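Local coordinates for oxalate--CoA ligase (Arabidopsis thaliana, PDB 5IE2), which belongs to the ANL superfamily of AMP-binding enzymes and holds ATP in its pocket in this structure, at residues I263-H271 and I296-F304. Residues are numbered along the deposited sequence; the frame is centred on the assembly and turned at random.
Sequences IHQIILDRH and ILSRLEEAF
Leu268 packs as a knob into a hole formed by Ile296, Arg299, Leu300 and Ala303. The contact joins two neighbouring helices of consecutive beta-alpha-beta crossovers, which link parallel strands 256-259, 284-287 and 308-314 in the AMP-binding region. The axes of the two segments come within 10.6 Å, at 45° to each other. No hydrogen bond links the segments.

Apolar contacts fill the middle. The Leu268 methyls diverge: CD1 touches Arg299 CB at 3.7 Å, and CD2 lies 3.9 Å from Ala303 CB. On the sheet side, Ile267 CG2 reaches Phe304 CZ at 3.7 Å.

Two CH-pi contacts flank this centre. Leu300 CD1 sits over a face of the His264 ring, 3.7 Å from CG. Both ring nitrogens of this buried histidine are hydrogen-bonded, ND1 to Tyr257 and NE2 to the Arg286 carbonyl, which should fix its rotation. Ala303 CB lies over a face of His271, 3.6 Å from CD2.

His271 and Phe304 form a T-shaped pair, planes at 68°. With chi1 at 169°, the His271 ring swings away from its backbone N and across to the second helix. His271 ND1 is hydrogen-bonded to Tyr279 OH. The edge of Phe304 points at the His271 face, with CE1 3.9 Å from His271 ND1.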
ATOM      1  N   ILE A 263     -10.808  -3.623   2.474  1.00 17.74           N
ATOM      2  CA  ILE A 263     -10.896  -4.789   1.598  1.00 21.66           C
ATOM      3  C   ILE A 263     -11.120  -6.074   2.407  1.00 21.29           C
ATOM      4  O   ILE A 263     -11.964  -6.922   2.021  1.00 21.04           O
ATOM      5  CB  ILE A 263      -9.623  -4.900   0.703  1.00 17.31           C
ATOM      6  CG1 ILE A 263      -9.572  -3.757  -0.308  1.00 22.25           C
ATOM      7  CG2 ILE A 263      -9.557  -6.269  -0.003  1.00 16.78           C
ATOM      8  CD1 ILE A 263     -10.747  -3.767  -1.334  1.00 34.06           C
ATOM      9  N   HIS A 264     -10.413  -6.237   3.531  1.00 17.98           N
ATOM     10  CA  HIS A 264     -10.696  -7.374   4.408  1.00 17.15           C
ATOM     11  C   HIS A 264     -12.200  -7.400   4.808  1.00 20.58           C
ATOM     12  O   HIS A 264     -12.810  -8.464   4.874  1.00 19.84           O
ATOM     13  CB  HIS A 264      -9.852  -7.330   5.692  1.00 18.61           C
ATOM     14  CG  HIS A 264      -8.408  -7.635   5.462  1.00 17.72           C
ATOM     15  ND1 HIS A 264      -7.989  -8.791   4.839  1.00 17.31           N
ATOM     16  CD2 HIS A 264      -7.285  -6.930   5.750  1.00 17.23           C
ATOM     17  CE1 HIS A 264      -6.664  -8.804   4.792  1.00 17.47           C
ATOM     18  NE2 HIS A 264      -6.212  -7.688   5.343  1.00 16.69           N
ATOM     19  N   GLN A 265     -12.779  -6.231   5.081  1.00 18.59           N
ATOM     20  CA  GLN A 265     -14.224  -6.185   5.445  1.00 21.34           C
ATOM     21  C   GLN A 265     -15.106  -6.652   4.290  1.00 22.34           C
ATOM     22  O   GLN A 265     -16.109  -7.371   4.523  1.00 22.80           O
ATOM     23  CB  GLN A 265     -14.636  -4.781   5.879  1.00 21.62           C
ATOM     24  CG  GLN A 265     -14.100  -4.428   7.293  1.00 26.66           C
ATOM     25  CD  GLN A 265     -14.220  -2.949   7.596  1.00 28.73           C
ATOM     26  OE1 GLN A 265     -13.524  -2.116   6.981  1.00 30.24           O
ATOM     27  NE2 GLN A 265     -15.121  -2.592   8.549  1.00 25.93           N
ATOM     28  N   ILE A 266     -14.771  -6.241   3.076  1.00 22.01           N
ATOM     29  CA  ILE A 266     -15.539  -6.754   1.912  1.00 22.41           C
ATOM     30  C   ILE A 266     -15.434  -8.287   1.750  1.00 22.61           C
ATOM     31  O   ILE A 266     -16.443  -8.975   1.443  1.00 20.26           O
ATOM     32  CB  ILE A 266     -15.075  -6.044   0.610  1.00 19.35           C
ATOM     33  CG1 ILE A 266     -15.458  -4.575   0.723  1.00 21.70           C
ATOM     34  CG2 ILE A 266     -15.672  -6.717  -0.653  1.00 25.69           C
ATOM     35  CD1 ILE A 266     -14.939  -3.678  -0.358  1.00 23.51           C
ATOM     36  N   ILE A 267     -14.230  -8.828   1.964  1.00 20.32           N
ATOM     37  CA  ILE A 267     -13.986 -10.280   1.896  1.00 18.93           C
ATOM     38  C   ILE A 267     -14.775 -10.994   2.987  1.00 20.59           C
ATOM     39  O   ILE A 267     -15.349 -12.073   2.768  1.00 20.98           O
ATOM     40  CB  ILE A 267     -12.492 -10.560   2.040  1.00 17.57           C
ATOM     41  CG1 ILE A 267     -11.763 -10.057   0.772  1.00 16.83           C
ATOM     42  CG2 ILE A 267     -12.197 -12.060   2.330  1.00 16.33           C
ATOM     43  CD1 ILE A 267     -10.171 -10.021   0.950  1.00 15.34           C
ATOM     44  N   LEU A 268     -14.828 -10.382   4.174  1.00 20.44           N
ATOM     45  CA  LEU A 268     -15.644 -10.961   5.276  1.00 20.09           C
ATOM     46  C   LEU A 268     -17.138 -10.932   4.969  1.00 23.54           C
ATOM     47  O   LEU A 268     -17.849 -11.916   5.238  1.00 25.30           O
ATOM     48  CB  LEU A 268     -15.409 -10.237   6.584  1.00 20.24           C
ATOM     49  CG  LEU A 268     -14.083 -10.648   7.248  1.00 21.79           C
ATOM     50  CD1 LEU A 268     -13.823  -9.701   8.424  1.00 22.04           C
ATOM     51  CD2 LEU A 268     -14.157 -12.073   7.744  1.00 21.74           C
ATOM     52  N   ASP A 269     -17.604  -9.829   4.404  1.00 21.66           N
ATOM     53  CA  ASP A 269     -19.017  -9.731   3.995  1.00 24.08           C
ATOM     54  C   ASP A 269     -19.356 -10.861   2.994  1.00 27.42           C
ATOM     55  O   ASP A 269     -20.458 -11.497   3.053  1.00 28.43           O
ATOM     56  CB  ASP A 269     -19.330  -8.393   3.306  1.00 26.12           C
ATOM     57  CG  ASP A 269     -19.364  -7.169   4.269  1.00 45.13           C
ATOM     58  OD1 ASP A 269     -19.519  -7.317   5.515  1.00 44.92           O
ATOM     59  OD2 ASP A 269     -19.245  -6.030   3.734  1.00 43.86           O
ATOM     60  N   ARG A 270     -18.461 -11.054   2.028  1.00 24.40           N
ATOM     61  CA  ARG A 270     -18.671 -12.092   1.018  1.00 24.10           C
ATOM     62  C   ARG A 270     -18.703 -13.478   1.687  1.00 26.33           C
ATOM     63  O   ARG A 270     -19.494 -14.391   1.300  1.00 25.70           O
ATOM     64  CB  ARG A 270     -17.590 -11.997  -0.062  1.00 23.35           C
ATOM     65  CG  ARG A 270     -17.511 -13.184  -1.022  1.00 25.08           C
ATOM     66  CD  ARG A 270     -18.654 -13.156  -2.019  1.00 28.47           C
ATOM     67  NE  ARG A 270     -18.575 -14.270  -2.956  1.00 29.33           N
ATOM     68  CZ  ARG A 270     -19.454 -14.477  -3.936  1.00 29.94           C
ATOM     69  NH1 ARG A 270     -20.466 -13.642  -4.098  1.00 31.23           N
ATOM     70  NH2 ARG A 270     -19.326 -15.538  -4.726  1.00 29.02           N
ATOM     71  N   HIS A 271     -17.856 -13.661   2.701  1.00 23.30           N
ATOM     72  CA  HIS A 271     -17.849 -14.930   3.401  1.00 23.34           C
ATOM     73  C   HIS A 271     -19.178 -15.110   4.125  1.00 27.98           C
ATOM     74  O   HIS A 271     -19.654 -16.248   4.245  1.00 30.09           O
ATOM     75  CB  HIS A 271     -16.673 -15.025   4.383  1.00 22.86           C
ATOM     76  CG  HIS A 271     -16.742 -16.189   5.320  1.00 25.19           C
ATOM     77  ND1 HIS A 271     -16.515 -17.488   4.916  1.00 27.16           N
ATOM     78  CD2 HIS A 271     -16.975 -16.247   6.658  1.00 27.80           C
ATOM     79  CE1 HIS A 271     -16.597 -18.294   5.965  1.00 27.53           C
ATOM     80  NE2 HIS A 271     -16.892 -17.570   7.031  1.00 29.33           N
ATOM     81  N   ILE A 296     -12.146  -6.936  13.654  1.00 21.61           N
ATOM     82  CA  ILE A 296     -11.935  -7.430  12.294  1.00 20.95           C
ATOM     83  C   ILE A 296     -10.852  -8.510  12.274  1.00 19.83           C
ATOM     84  O   ILE A 296     -10.958  -9.508  11.548  1.00 19.35           O
ATOM     85  CB  ILE A 296     -11.560  -6.303  11.315  1.00 22.87           C
ATOM     86  CG1 ILE A 296     -12.616  -5.174  11.356  1.00 22.85           C
ATOM     87  CG2 ILE A 296     -11.344  -6.882   9.894  1.00 22.30           C
ATOM     88  CD1 ILE A 296     -14.116  -5.740  11.151  1.00 28.61           C
ATOM     89  N   LEU A 297      -9.797  -8.311  13.065  1.00 20.04           N
ATOM     90  CA  LEU A 297      -8.766  -9.346  13.165  1.00 20.23           C
ATOM     91  C   LEU A 297      -9.409 -10.691  13.604  1.00 20.44           C
ATOM     92  O   LEU A 297      -9.184 -11.753  12.952  1.00 21.66           O
ATOM     93  CB  LEU A 297      -7.657  -8.896  14.156  1.00 20.43           C
ATOM     94  CG  LEU A 297      -6.452  -9.842  14.291  1.00 22.24           C
ATOM     95  CD1 LEU A 297      -5.197  -9.022  14.717  1.00 24.38           C
ATOM     96  CD2 LEU A 297      -6.671 -10.953  15.305  1.00 23.22           C
ATOM     97  N   SER A 298     -10.200 -10.646  14.689  1.00 20.86           N
ATOM     98  CA  SER A 298     -10.911 -11.839  15.194  1.00 23.32           C
ATOM     99  C   SER A 298     -11.753 -12.466  14.132  1.00 19.95           C
ATOM    100  O   SER A 298     -11.770 -13.705  13.966  1.00 23.35           O
ATOM    101  CB  SER A 298     -11.839 -11.479  16.373  1.00 28.97           C
ATOM    102  OG  SER A 298     -11.026 -11.139  17.454  1.00 34.55           O
ATOM    103  N   ARG A 299     -12.532 -11.634  13.465  1.00 18.29           N
ATOM    104  CA  ARG A 299     -13.423 -12.185  12.430  1.00 23.95           C
ATOM    105  C   ARG A 299     -12.654 -12.875  11.315  1.00 22.81           C
ATOM    106  O   ARG A 299     -13.097 -13.906  10.811  1.00 21.33           O
ATOM    107  CB  ARG A 299     -14.314 -11.100  11.833  1.00 26.18           C
ATOM    108  CG  ARG A 299     -15.381 -10.629  12.811  1.00 26.13           C
ATOM    109  CD  ARG A 299     -16.181  -9.453  12.276  1.00 28.17           C
ATOM    110  NE  ARG A 299     -17.058  -8.905  13.357  1.00 28.23           N
ATOM    111  CZ  ARG A 299     -17.678  -7.734  13.290  1.00 24.74           C
ATOM    112  NH1 ARG A 299     -17.593  -7.021  12.180  1.00 24.38           N
ATOM    113  NH2 ARG A 299     -18.367  -7.270  14.335  1.00 24.14           N
ATOM    114  N   LEU A 300     -11.500 -12.308  10.918  1.00 20.60           N
ATOM    115  CA  LEU A 300     -10.714 -12.936   9.878  1.00 19.67           C
ATOM    116  C   LEU A 300     -10.113 -14.266  10.329  1.00 21.52           C
ATOM    117  O   LEU A 300     -10.094 -15.224   9.533  1.00 22.17           O
ATOM    118  CB  LEU A 300      -9.581 -11.977   9.418  1.00 19.84           C
ATOM    119  CG  LEU A 300      -9.918 -10.770   8.545  1.00 18.90           C
ATOM    120  CD1 LEU A 300      -8.704  -9.756   8.503  1.00 19.53           C
ATOM    121  CD2 LEU A 300     -10.280 -11.212   7.090  1.00 20.51           C
ATOM    122  N   GLU A 301      -9.558 -14.320  11.552  1.00 19.75           N
ATOM    123  CA  GLU A 301      -8.951 -15.574  12.022  1.00 20.35           C
ATOM    124  C   GLU A 301     -10.071 -16.628  12.144  1.00 24.04           C
ATOM    125  O   GLU A 301      -9.847 -17.793  11.821  1.00 25.91           O
ATOM    126  CB  GLU A 301      -8.222 -15.407  13.364  1.00 21.42           C
ATOM    127  CG  GLU A 301      -7.024 -14.472  13.191  1.00 23.24           C
ATOM    128  CD  GLU A 301      -6.072 -14.468  14.363  1.00 25.01           C
ATOM    129  OE1 GLU A 301      -6.505 -14.822  15.498  1.00 24.73           O
ATOM    130  OE2 GLU A 301      -4.897 -14.060  14.134  1.00 22.11           O
ATOM    131  N   GLU A 302     -11.272 -16.215  12.569  1.00 22.84           N
ATOM    132  CA  GLU A 302     -12.358 -17.202  12.706  1.00 27.89           C
ATOM    133  C   GLU A 302     -12.869 -17.700  11.359  1.00 26.27           C
ATOM    134  O   GLU A 302     -13.194 -18.886  11.188  1.00 27.92           O
ATOM    135  CB  GLU A 302     -13.525 -16.600  13.484  1.00 36.68           C
ATOM    136  CG  GLU A 302     -14.657 -17.598  13.721  1.00 49.53           C
ATOM    137  CD  GLU A 302     -14.201 -18.743  14.619  1.00 62.15           C
ATOM    138  OE1 GLU A 302     -13.743 -18.454  15.750  1.00 67.21           O
ATOM    139  OE2 GLU A 302     -14.263 -19.921  14.183  1.00 67.82           O
ATOM    140  N   ALA A 303     -12.974 -16.790  10.402  1.00 23.85           N
ATOM    141  CA  ALA A 303     -13.515 -17.133   9.087  1.00 23.75           C
ATOM    142  C   ALA A 303     -12.551 -18.019   8.325  1.00 25.81           C
ATOM    143  O   ALA A 303     -12.984 -18.997   7.711  1.00 26.13           O
ATOM    144  CB  ALA A 303     -13.796 -15.890   8.283  1.00 22.26           C
ATOM    145  N   PHE A 304     -11.249 -17.674   8.313  1.00 23.95           N
ATOM    146  CA  PHE A 304     -10.325 -18.351   7.385  1.00 23.74           C
ATOM    147  C   PHE A 304      -9.215 -19.179   8.009  1.00 23.72           C
ATOM    148  O   PHE A 304      -8.448 -19.825   7.289  1.00 26.92           O
ATOM    149  CB  PHE A 304      -9.715 -17.296   6.447  1.00 22.22           C
ATOM    150  CG  PHE A 304     -10.761 -16.446   5.787  1.00 21.30           C
ATOM    151  CD1 PHE A 304     -11.849 -17.046   5.105  1.00 19.88           C
ATOM    152  CD2 PHE A 304     -10.738 -15.068   5.917  1.00 21.24           C
ATOM    153  CE1 PHE A 304     -12.828 -16.270   4.508  1.00 19.97           C
ATOM    154  CE2 PHE A 304     -11.689 -14.262   5.320  1.00 21.85           C
ATOM    155  CZ  PHE A 304     -12.788 -14.859   4.624  1.00 21.96           C
TER